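Local coordinates for 11S globulin seed storage protein (PDB 3QAC) that probably serves as a seed storage protein, laid down as a nutrient reservoir for the germinating plant, at residues T20-T25 / S40-F45; N343-M348 / F400-N405. All coordinates share one frame; numbering follows the deposited sequence.

Contact 1: residues T20-T25 / S40-F45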
loop_
_atom_site.group_PDB
_atom_site.type_symbol
_atom_site.label_atom_id
_atom_site.label_comp_id
_atom_site.label_asym_id
_atom_site.label_seq_id
_atom_site.Cartn_x
_atom_site.Cartn_y
_atom_site.Cartn_z
ATOM N N THR A 20 -17.973 16.900 12.728
ATOM C CA THR A 20 -18.293 17.365 14.049
ATOM C C THR A 20 -17.010 17.771 14.749
ATOM O O THR A 20 -15.943 17.217 14.479
ATOM C CB THR A 20 -19.048 16.264 14.813
ATOM O OG1 THR A 20 -20.450 16.566 14.794
ATOM C CG2 THR A 20 -18.565 16.151 16.238
ATOM N N ALA A 21 -17.100 18.779 15.606
ATOM C CA ALA A 21 -16.015 19.064 16.519
ATOM C C ALA A 21 -16.010 17.898 17.492
ATOM O O ALA A 21 -16.961 17.705 18.240
ATOM C CB ALA A 21 -16.255 20.370 17.233
ATOM N N LEU A 22 -14.951 17.103 17.448
ATOM C CA LEU A 22 -14.865 15.883 18.236
ATOM C C LEU A 22 -14.033 16.025 19.500
ATOM O O LEU A 22 -12.959 16.632 19.517
ATOM C CB LEU A 22 -14.322 14.735 17.388
ATOM C CG LEU A 22 -15.204 14.363 16.197
ATOM C CD1 LEU A 22 -14.467 13.474 15.194
ATOM C CD2 LEU A 22 -16.531 13.705 16.685
ATOM N N GLU A 23 -14.550 15.435 20.566
ATOM C CA GLU A 23 -13.859 15.407 21.832
ATOM C C GLU A 23 -13.793 13.969 22.300
ATOM O O GLU A 23 -14.495 13.108 21.763
ATOM C CB GLU A 23 -14.581 16.292 22.832
ATOM C CG GLU A 23 -14.861 17.669 22.274
ATOM C CD GLU A 23 -15.545 18.565 23.285
ATOM O OE1 GLU A 23 -15.276 18.406 24.493
ATOM O OE2 GLU A 23 -16.351 19.421 22.874
ATOM N N PRO A 24 -12.896 13.690 23.256
ATOM C CA PRO A 24 -12.757 12.324 23.758
ATOM C C PRO A 24 -14.116 11.830 24.224
ATOM O O PRO A 24 -14.870 12.615 24.792
ATOM C CB PRO A 24 -11.822 12.478 24.965
ATOM C CG PRO A 24 -11.108 13.751 24.751
ATOM C CD PRO A 24 -12.040 14.641 23.975
ATOM N N THR A 25 -14.432 10.567 23.968
ATOM C CA THR A 25 -15.670 9.986 24.476
ATOM C C THR A 25 -15.408 8.952 25.575
ATOM O O THR A 25 -16.334 8.507 26.245
ATOM C CB THR A 25 -16.515 9.365 23.359
ATOM O OG1 THR A 25 -15.772 8.309 22.740
ATOM C CG2 THR A 25 -16.893 10.432 22.324
ATOM N N SER A 40 -13.290 6.280 17.784
ATOM C CA SER A 40 -12.801 5.846 16.491
ATOM C C SER A 40 -13.909 5.365 15.577
ATOM O O SER A 40 -13.660 5.122 14.397
ATOM C CB SER A 40 -11.765 4.736 16.654
ATOM O OG SER A 40 -10.700 5.180 17.452
ATOM N N ASN A 41 -15.124 5.218 16.108
ATOM C CA ASN A 41 -16.244 4.791 15.272
ATOM C C ASN A 41 -16.829 5.958 14.524
ATOM O O ASN A 41 -17.489 5.771 13.519
ATOM C CB ASN A 41 -17.356 4.133 16.089
ATOM C CG ASN A 41 -17.009 2.739 16.525
ATOM O OD1 ASN A 41 -16.695 1.884 15.699
ATOM N ND2 ASN A 41 -17.076 2.492 17.830
ATOM N N GLU A 42 -16.619 7.168 15.029
ATOM C CA GLU A 42 -17.060 8.346 14.289
ATOM C C GLU A 42 -16.715 8.194 12.814
ATOM O O GLU A 42 -15.592 7.844 12.453
ATOM C CB GLU A 42 -16.416 9.610 14.852
ATOM C CG GLU A 42 -16.985 10.005 16.195
ATOM C CD GLU A 42 -18.329 10.720 16.072
ATOM O OE1 GLU A 42 -18.894 11.046 17.139
ATOM O OE2 GLU A 42 -18.807 10.964 14.923
ATOM N N GLN A 43 -17.694 8.464 11.967
ATOM C CA GLN A 43 -17.550 8.231 10.549
ATOM C C GLN A 43 -16.261 8.834 9.990
ATOM O O GLN A 43 -15.574 8.204 9.189
ATOM C CB GLN A 43 -18.735 8.813 9.791
ATOM C CG GLN A 43 -18.666 8.534 8.319
ATOM C CD GLN A 43 -19.882 9.003 7.582
ATOM O OE1 GLN A 43 -20.934 9.251 8.183
ATOM N NE2 GLN A 43 -19.759 9.129 6.266
ATOM N N GLU A 44 -15.952 10.063 10.379
ATOM C CA GLU A 44 -14.807 10.722 9.781
ATOM C C GLU A 44 -13.496 10.090 10.254
ATOM O O GLU A 44 -12.503 10.177 9.547
ATOM C CB GLU A 44 -14.828 12.248 9.973
ATOM C CG GLU A 44 -14.887 12.730 11.414
ATOM C CD GLU A 44 -16.329 12.894 11.920
ATOM O OE1 GLU A 44 -17.122 11.921 11.818
ATOM O OE2 GLU A 44 -16.666 14.000 12.410
ATOM N N PHE A 45 -13.494 9.450 11.427
ATOM C CA PHE A 45 -12.322 8.681 11.842
ATOM C C PHE A 45 -12.194 7.414 11.017
ATOM O O PHE A 45 -11.088 6.984 10.683
ATOM C CB PHE A 45 -12.346 8.318 13.322
ATOM C CG PHE A 45 -11.947 9.441 14.219
ATOM C CD1 PHE A 45 -12.697 9.748 15.336
ATOM C CD2 PHE A 45 -10.833 10.201 13.940
ATOM C CE1 PHE A 45 -12.346 10.783 16.174
ATOM C CE2 PHE A 45 -10.471 11.247 14.779
ATOM C CZ PHE A 45 -11.248 11.545 15.903
HETATM O O HOH W 1 -14.527 15.910 12.745
#
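The flat carboxylate of E42 has the methyl CD2 of L22 squarely over one face, 3.5 Å from E42 CD. A second carboxylate, that of E44, takes the other methyl on a face as well: L22 CD1 lies over it, shifted toward OE2, which it approaches to 3.6 Å. The same CD1 reaches the F45 ring obliquely, closest at CE1 (3.6 Å), with CZ only slightly farther away. A branched leucine suits this place because its two methyls can serve separate partners, CD2 over E42 and CD1 in the angle between E44 and F45.

OE2 of E44 also turns to the backbone of T20. It accepts the N-H of T20 at 3.2 Å from T20 N, nearly along the C-O axis but with a bent N-H...O angle of 142°. A water donates to OE2 (2.9 Å) and also to T20 O (2.6 Å), so two bonds grip one carboxylate oxygen, and the buried acid group is tied to a chain without regular structure. E44 gets there with CG between its backbone N and carbonyl carbon (chi1 58°) and a further bend at chi2. E42 stands at the N-cap position of helix 43-48.

Behind the leucine, L22 and F45 both pack on L377, and F45 and E44 reach V379, while the backbone of L22 bonds to that of L377. A loop and a helix start of the N-terminal cupin thus close over strand 377-380 of the C-terminal one, an inter-domain joint of the bicupin fold of 11S globulins.

Contact 2: residues N343-M348 / F400-N405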
loop_
_atom_site.group_PDB
_atom_site.type_symbol
_atom_site.label_atom_id
_atom_site.label_comp_id
_atom_site.label_asym_id
_atom_site.label_seq_id
_atom_site.Cartn_x
_atom_site.Cartn_y
_atom_site.Cartn_z
ATOM N N ASN A 343 -3.232 15.432 -0.749
ATOM C CA ASN A 343 -2.826 14.040 -0.660
ATOM C C ASN A 343 -3.188 13.306 0.625
ATOM O O ASN A 343 -2.918 12.119 0.760
ATOM C CB ASN A 343 -1.316 13.914 -0.965
ATOM C CG ASN A 343 -0.527 15.129 -0.519
ATOM O OD1 ASN A 343 -0.904 15.820 0.434
ATOM N ND2 ASN A 343 0.576 15.410 -1.213
ATOM N N ALA A 344 -3.804 13.994 1.564
ATOM C CA ALA A 344 -3.859 13.470 2.917
ATOM C C ALA A 344 -5.105 13.947 3.677
ATOM O O ALA A 344 -5.622 15.052 3.427
ATOM C CB ALA A 344 -2.594 13.882 3.675
ATOM N N HIS A 345 -5.583 13.102 4.590
ATOM C CA HIS A 345 -6.586 13.518 5.562
ATOM C C HIS A 345 -5.868 14.377 6.563
ATOM O O HIS A 345 -4.711 14.156 6.888
ATOM C CB HIS A 345 -7.216 12.331 6.316
ATOM C CG HIS A 345 -7.972 11.396 5.433
ATOM N ND1 HIS A 345 -9.219 11.698 4.925
ATOM C CD2 HIS A 345 -7.655 10.175 4.948
ATOM C CE1 HIS A 345 -9.631 10.707 4.158
ATOM N NE2 HIS A 345 -8.705 9.767 4.160
ATOM N N ASN A 346 -6.585 15.337 7.098
ATOM C CA ASN A 346 -5.991 16.223 8.048
ATOM C C ASN A 346 -6.746 16.158 9.364
ATOM O O ASN A 346 -7.911 16.566 9.442
ATOM C CB ASN A 346 -6.054 17.618 7.470
ATOM C CG ASN A 346 -5.182 18.542 8.191
ATOM O OD1 ASN A 346 -5.115 18.485 9.411
ATOM N ND2 ASN A 346 -4.470 19.397 7.457
ATOM N N ILE A 347 -6.113 15.623 10.393
ATOM C CA ILE A 347 -6.760 15.605 11.686
ATOM C C ILE A 347 -6.289 16.849 12.384
ATOM O O ILE A 347 -5.205 16.879 12.952
ATOM C CB ILE A 347 -6.465 14.342 12.525
ATOM C CG1 ILE A 347 -7.100 13.113 11.883
ATOM C CG2 ILE A 347 -7.060 14.478 13.916
ATOM C CD1 ILE A 347 -6.531 12.765 10.484
ATOM N N MET A 348 -7.095 17.894 12.285
ATOM C CA MET A 348 -6.757 19.153 12.910
ATOM C C MET A 348 -7.263 19.263 14.337
ATOM O O MET A 348 -8.459 19.390 14.590
ATOM C CB MET A 348 -7.300 20.327 12.127
ATOM C CG MET A 348 -7.197 21.567 12.976
ATOM S SD MET A 348 -7.674 23.007 12.088
ATOM C CE MET A 348 -9.330 22.538 11.642
ATOM N N PHE A 400 -2.384 16.560 12.097
ATOM C CA PHE A 400 -1.724 15.290 11.844
ATOM C C PHE A 400 -2.182 14.905 10.448
ATOM O O PHE A 400 -3.357 15.036 10.122
ATOM C CB PHE A 400 -2.130 14.272 12.905
ATOM C CG PHE A 400 -1.822 14.716 14.317
ATOM C CD1 PHE A 400 -2.735 15.475 15.039
ATOM C CD2 PHE A 400 -0.603 14.392 14.916
ATOM C CE1 PHE A 400 -2.438 15.885 16.328
ATOM C CE2 PHE A 400 -0.308 14.793 16.201
ATOM C CZ PHE A 400 -1.213 15.535 16.906
ATOM N N LYS A 401 -1.257 14.519 9.585
ATOM C CA LYS A 401 -1.615 14.287 8.196
ATOM C C LYS A 401 -1.319 12.856 7.806
ATOM O O LYS A 401 -0.217 12.346 8.047
ATOM C CB LYS A 401 -0.874 15.248 7.276
ATOM C CG LYS A 401 -1.429 16.669 7.288
ATOM C CD LYS A 401 -0.350 17.708 6.999
ATOM C CE LYS A 401 -0.933 19.002 6.412
ATOM N NZ LYS A 401 -1.439 19.982 7.415
ATOM N N THR A 402 -2.308 12.216 7.193
ATOM C CA THR A 402 -2.239 10.786 6.919
ATOM C C THR A 402 -1.446 10.438 5.670
ATOM O O THR A 402 -1.766 9.467 5.007
ATOM C CB THR A 402 -3.636 10.186 6.752
ATOM O OG1 THR A 402 -4.247 10.761 5.598
ATOM C CG2 THR A 402 -4.498 10.488 7.973
ATOM N N SER A 403 -0.431 11.226 5.324
ATOM C CA SER A 403 0.515 10.772 4.304
ATOM C C SER A 403 1.833 11.486 4.388
ATOM O O SER A 403 1.998 12.429 5.149
ATOM C CB SER A 403 -0.040 10.928 2.894
ATOM O OG SER A 403 0.108 12.256 2.442
ATOM N N GLU A 404 2.771 11.007 3.583
ATOM C CA GLU A 404 4.105 11.562 3.537
ATOM C C GLU A 404 4.037 12.942 2.888
ATOM O O GLU A 404 3.316 13.140 1.920
ATOM C CB GLU A 404 5.014 10.622 2.745
ATOM C CG GLU A 404 6.352 11.232 2.393
ATOM C CD GLU A 404 7.397 10.194 2.060
ATOM O OE1 GLU A 404 7.015 9.109 1.548
ATOM O OE2 GLU A 404 8.599 10.467 2.313
ATOM N N ASN A 405 4.757 13.906 3.445
ATOM C CA ASN A 405 4.829 15.228 2.829
ATOM C C ASN A 405 3.484 15.612 2.249
ATOM O O ASN A 405 3.376 15.882 1.047
ATOM C CB ASN A 405 5.839 15.245 1.685
ATOM C CG ASN A 405 7.091 14.462 1.995
ATOM O OD1 ASN A 405 7.482 13.590 1.222
ATOM N ND2 ASN A 405 7.736 14.774 3.114
#
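Two neighbouring antiparallel strands of the C-terminal cupin, 346-351 and 394-401, meet here, with their pairing carried on into the loops by a threonine side chain. I347 and F400 form the hydrogen-bonded pair: I347 N gives its proton to F400 O (2.8 Å), and F400 N returns one to I347 O (3.0 Å), the latter donor standing 39° out of the carbonyl plane. N346 and K401 follow as the non-hydrogen-bonded pair, their side chains running side by side on one face of the sheet, where the lysine's CE and NZ come alongside the N346 amide.

Beyond the strands, T402 N bonds to H345 O at 3.1 Å, in the carbonyl plane. The return bond ends on a side chain: H345 N donates to T402 OG1 (2.9 Å, N-H...O angle 147°). With chi1 of 64°, OG1 lies between T402's own N and carbonyl carbon, which brings it to H345 N and to the edge of the imidazole; CG2 packs on H345 CB at 3.7 Å. A threonine suits the spot by offering both a hydroxyl and a methyl. Farther on, A344 CB touches S403 OG at 3.4 Å, a close fit for a small residue.

The I347-F400 face carries the apolar groups, and the F400 ring presents its edge, CD1, to I347 O (3.5 Å). These two side chains rest on L163 of strand 158-164, F400 also on V161, and I347 on L377. Q172 of the second subunit bonds to T402 OG1 through NE2 and to H345 NE2 through its backbone carbonyl, while strand 377-380 flanks 346-351 across the sheet.

Contact 1 closes early in the chain, within the N-terminal cupin, and contact 2 opens much later, within the C-terminal one. Their centres lie 16 Å apart and their nearest atoms about 5 Å, without touching. What they share is strand 377-380: the loop and helix start of contact 1 cover it from the first domain, whereas in contact 2 it is the next strand of the sheet beside 346-351. L377 is touched from both sides of this division, by L22 and F45 as well as by I347. Together the two contacts help join the two cupin domains, and residues 343-348 and 400-405 extend that joint toward the neighbouring subunit of the trimer.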